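GTP-binding nuclear protein GSP1 (Encephalitozoon cuniculi, PDB 4DJT) binds guanine nucleotides as a Ran-family small GTPase and probably serves nucleocytoplasmic transport, supporting protein import into the nucleus and RNA export. Local coordinates at the guanosine-5'-diphosphate site. Coordinates in Å, arbitrary orientation; residue numbers count along the deposited sequence, not the author numbering.

The guanosine-5'-diphosphate site. Residues 19-26, 72, 125-126, 128-129, 155-157. With GDP (guanosine-5'-diphosphate), chain B; MG (magnesium ion), chain C.
GDP lies with its diphosphate wrapped by the P-loop, which ends at Thr25, and its guanine between the Lys126 chain on one face and Lys157 CB on the other. Magnesium is near octahedral, bound by Thr25 OG1 at 2.1 Å, GDP O1B of the beta-phosphate and four waters; water 3 bridges to Glu72 OE2 and GDP O3B, water 4 to GDP O2A.

The Lys24 chain, bent at chi3 and chi4 (-58° and -68°), curls back so that NZ forms salt bridges to GDP O2B at 2.9 Å and to Glu72 OE2, the latter from above the carboxylate plane.

Backbone hydrogen bonds grip the phosphates: Gly21 N to GDP O3B at 2.8 Å, Thr25 N to metal-bound GDP O1B at 3.0 Å, and Gly23 N and Lys24 N both to GDP O2B. Thr26 gives N and OG1 to alpha-phosphate O1A. At the base, in the NKxD motif (Asn125, Lys126, Asp128), Asp128 uses syn lone pairs to accept hydrogen bonds from ring GDP N1 on OD1 (2.7 Å) and amine GDP N2 on OD2 (2.8 Å). Ser155 OG lies near GDP O6 and, above the carboxylate plane, Asp128 OD1; its one hydrogen can serve either. Lys157 N binds O6 nearly straight (164°). Asn125 braces the pocket, ND2 bonding Val22 O in its amide plane and OD1 accepting Ala156 N.

Extended Lys126 packs CG 3.6 Å from the six-membered ring's centroid, and NZ ends on Gly21 O. The site selects guanine and holds the GDP-Mg2+ state of the switch.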
loop_
_atom_site.group_PDB
_atom_site.type_symbol
_atom_site.label_atom_id
_atom_site.label_comp_id
_atom_site.label_asym_id
_atom_site.label_seq_id
_atom_site.Cartn_x
_atom_site.Cartn_y
_atom_site.Cartn_z
ATOM N N ASP A 19 5.776 1.218 -8.791
ATOM C CA ASP A 19 5.831 2.005 -10.018
ATOM C C ASP A 19 4.479 2.579 -10.415
ATOM O O ASP A 19 3.439 2.046 -10.074
ATOM C CB ASP A 19 6.349 1.174 -11.170
ATOM C CG ASP A 19 7.868 0.994 -11.142
ATOM O OD1 ASP A 19 8.576 1.489 -10.208
ATOM O OD2 ASP A 19 8.337 0.378 -12.098
ATOM N N GLY A 20 4.524 3.647 -11.195
ATOM C CA GLY A 20 3.341 4.146 -11.839
ATOM C C GLY A 20 2.676 3.035 -12.636
ATOM O O GLY A 20 3.350 2.226 -13.330
ATOM N N GLY A 21 1.363 2.953 -12.517
ATOM C CA GLY A 21 0.580 2.056 -13.332
ATOM C C GLY A 21 0.301 0.700 -12.717
ATOM O O GLY A 21 -0.447 -0.087 -13.314
ATOM N N VAL A 22 0.851 0.430 -11.520
ATOM C CA VAL A 22 0.773 -0.928 -10.932
ATOM C C VAL A 22 -0.530 -1.182 -10.208
ATOM O O VAL A 22 -0.849 -2.329 -9.942
ATOM C CB VAL A 22 1.945 -1.266 -9.998
ATOM C CG1 VAL A 22 3.289 -1.136 -10.741
ATOM C CG2 VAL A 22 1.937 -0.390 -8.758
ATOM N N GLY A 23 -1.277 -0.107 -9.872
ATOM C CA GLY A 23 -2.614 -0.216 -9.271
ATOM C C GLY A 23 -2.747 0.324 -7.832
ATOM O O GLY A 23 -3.692 -0.003 -7.161
ATOM N N LYS A 24 -1.779 1.123 -7.359
ATOM C CA LYS A 24 -1.845 1.690 -6.001
ATOM C C LYS A 24 -3.159 2.444 -5.757
ATOM O O LYS A 24 -3.852 2.201 -4.752
ATOM C CB LYS A 24 -0.660 2.621 -5.766
ATOM C CG LYS A 24 0.689 1.923 -5.905
ATOM C CD LYS A 24 1.847 2.859 -5.632
ATOM C CE LYS A 24 1.873 4.081 -6.551
ATOM N NZ LYS A 24 2.175 3.735 -7.965
ATOM N N THR A 25 -3.486 3.364 -6.658
ATOM C CA THR A 25 -4.674 4.187 -6.498
ATOM C C THR A 25 -5.945 3.372 -6.632
ATOM O O THR A 25 -6.884 3.531 -5.822
ATOM C CB THR A 25 -4.623 5.368 -7.503
ATOM O OG1 THR A 25 -3.437 6.135 -7.236
ATOM C CG2 THR A 25 -5.839 6.247 -7.356
ATOM N N THR A 26 -5.968 2.438 -7.578
ATOM C CA THR A 26 -7.131 1.536 -7.725
ATOM C C THR A 26 -7.414 0.759 -6.433
ATOM O O THR A 26 -8.591 0.586 -6.027
ATOM C CB THR A 26 -6.987 0.593 -8.947
ATOM O OG1 THR A 26 -6.759 1.392 -10.133
ATOM C CG2 THR A 26 -8.275 -0.244 -9.143
ATOM N N GLU A 72 5.375 9.744 -9.144
ATOM C CA GLU A 72 6.362 8.650 -9.267
ATOM C C GLU A 72 6.622 8.231 -10.718
ATOM O O GLU A 72 7.621 7.590 -10.992
ATOM C CB GLU A 72 5.980 7.394 -8.442
ATOM C CG GLU A 72 4.837 6.514 -8.973
ATOM C CD GLU A 72 3.454 7.070 -8.671
ATOM O OE1 GLU A 72 3.346 8.236 -8.211
ATOM O OE2 GLU A 72 2.493 6.336 -8.892
ATOM N N ASN A 125 -0.197 -7.433 -7.942
ATOM C CA ASN A 125 -1.493 -6.930 -8.373
ATOM C C ASN A 125 -1.830 -7.281 -9.837
ATOM O O ASN A 125 -0.934 -7.568 -10.644
ATOM C CB ASN A 125 -1.571 -5.414 -8.147
ATOM C CG ASN A 125 -2.966 -4.856 -8.380
ATOM O OD1 ASN A 125 -3.954 -5.463 -7.952
ATOM N ND2 ASN A 125 -3.051 -3.633 -8.992
ATOM N N LYS A 126 -3.125 -7.254 -10.138
ATOM C CA LYS A 126 -3.653 -7.485 -11.498
ATOM C C LYS A 126 -3.607 -8.962 -11.828
ATOM O O LYS A 126 -3.536 -9.337 -13.017
ATOM C CB LYS A 126 -2.885 -6.687 -12.545
ATOM C CG LYS A 126 -2.843 -5.203 -12.282
ATOM C CD LYS A 126 -2.492 -4.422 -13.517
ATOM C CE LYS A 126 -2.224 -2.959 -13.234
ATOM N NZ LYS A 126 -1.679 -2.221 -14.417
ATOM N N ASP A 128 -5.868 -10.727 -12.046
ATOM C CA ASP A 128 -7.029 -10.966 -12.927
ATOM C C ASP A 128 -6.721 -10.998 -14.430
ATOM O O ASP A 128 -7.521 -11.508 -15.193
ATOM C CB ASP A 128 -8.118 -9.953 -12.656
ATOM C CG ASP A 128 -7.653 -8.515 -12.875
ATOM O OD1 ASP A 128 -7.038 -7.935 -11.941
ATOM O OD2 ASP A 128 -7.946 -7.940 -13.969
ATOM N N ILE A 129 -5.567 -10.484 -14.855
ATOM C CA ILE A 129 -5.276 -10.371 -16.291
ATOM C C ILE A 129 -4.771 -11.692 -16.857
ATOM O O ILE A 129 -4.342 -12.571 -16.109
ATOM C CB ILE A 129 -4.242 -9.269 -16.594
ATOM C CG1 ILE A 129 -4.754 -7.917 -16.106
ATOM C CG2 ILE A 129 -3.982 -9.187 -18.099
ATOM C CD1 ILE A 129 -3.875 -6.743 -16.494
ATOM N N SER A 155 -6.265 -8.478 -6.572
ATOM C CA SER A 155 -6.771 -7.640 -7.668
ATOM C C SER A 155 -7.347 -6.346 -7.083
ATOM O O SER A 155 -8.361 -6.337 -6.424
ATOM C CB SER A 155 -7.826 -8.372 -8.516
ATOM O OG SER A 155 -8.449 -7.436 -9.411
ATOM N N ALA A 156 -6.643 -5.249 -7.288
ATOM C CA ALA A 156 -7.137 -3.970 -6.818
ATOM C C ALA A 156 -8.455 -3.623 -7.485
ATOM O O ALA A 156 -9.261 -2.920 -6.910
ATOM C CB ALA A 156 -6.108 -2.889 -7.082
ATOM N N LYS A 157 -8.665 -4.091 -8.714
ATOM C CA LYS A 157 -9.937 -3.823 -9.433
ATOM C C LYS A 157 -11.154 -4.355 -8.656
ATOM O O LYS A 157 -12.104 -3.607 -8.369
ATOM C CB LYS A 157 -9.918 -4.427 -10.834
ATOM C CG LYS A 157 -11.271 -4.362 -11.559
ATOM C CD LYS A 157 -11.186 -4.887 -12.990
ATOM C CE LYS A 157 -11.124 -6.415 -13.052
ATOM N NZ LYS A 157 -12.458 -7.045 -13.303
HETATM P PB GDP B . -0.996 3.579 -9.875
HETATM O O1B GDP B . -1.776 4.408 -8.842
HETATM O O2B GDP B . -0.082 2.521 -9.278
HETATM O O3B GDP B . -0.372 4.457 -10.957
HETATM O O3A GDP B . -2.054 2.726 -10.750
HETATM P PA GDP B . -3.602 3.002 -11.004
HETATM O O1A GDP B . -4.463 2.602 -9.822
HETATM O O2A GDP B . -3.734 4.385 -11.561
HETATM O "O5'" GDP B . -3.992 1.962 -12.133
HETATM C "C5'" GDP B . -3.220 1.948 -13.349
HETATM C "C4'" GDP B . -4.033 1.216 -14.400
HETATM O "O4'" GDP B . -4.112 -0.151 -14.051
HETATM C "C3'" GDP B . -5.458 1.697 -14.473
HETATM O "O3'" GDP B . -5.883 1.606 -15.818
HETATM C "C2'" GDP B . -6.260 0.718 -13.673
HETATM O "O2'" GDP B . -7.620 0.542 -14.116
HETATM C "C1'" GDP B . -5.444 -0.539 -13.879
HETATM N N9 GDP B . -5.532 -1.418 -12.721
HETATM C C8 GDP B . -5.232 -1.158 -11.429
HETATM N N7 GDP B . -5.475 -2.258 -10.672
HETATM C C5 GDP B . -5.860 -3.237 -11.488
HETATM C C6 GDP B . -6.255 -4.650 -11.353
HETATM O O6 GDP B . -6.260 -5.242 -10.233
HETATM N N1 GDP B . -6.606 -5.305 -12.479
HETATM C C2 GDP B . -6.612 -4.701 -13.701
HETATM N N2 GDP B . -6.971 -5.393 -14.783
HETATM N N3 GDP B . -6.267 -3.413 -13.889
HETATM C C4 GDP B . -5.899 -2.669 -12.831
HETATM MG MG MG C . -1.804 6.501 -8.475
HETATM O O HOH W 1 -0.617 6.374 -6.747
HETATM O O HOH W 2 -2.057 8.480 -8.101
HETATM O O HOH W 3 0.017 6.829 -9.585
HETATM O O HOH W 4 -3.012 6.589 -10.195
#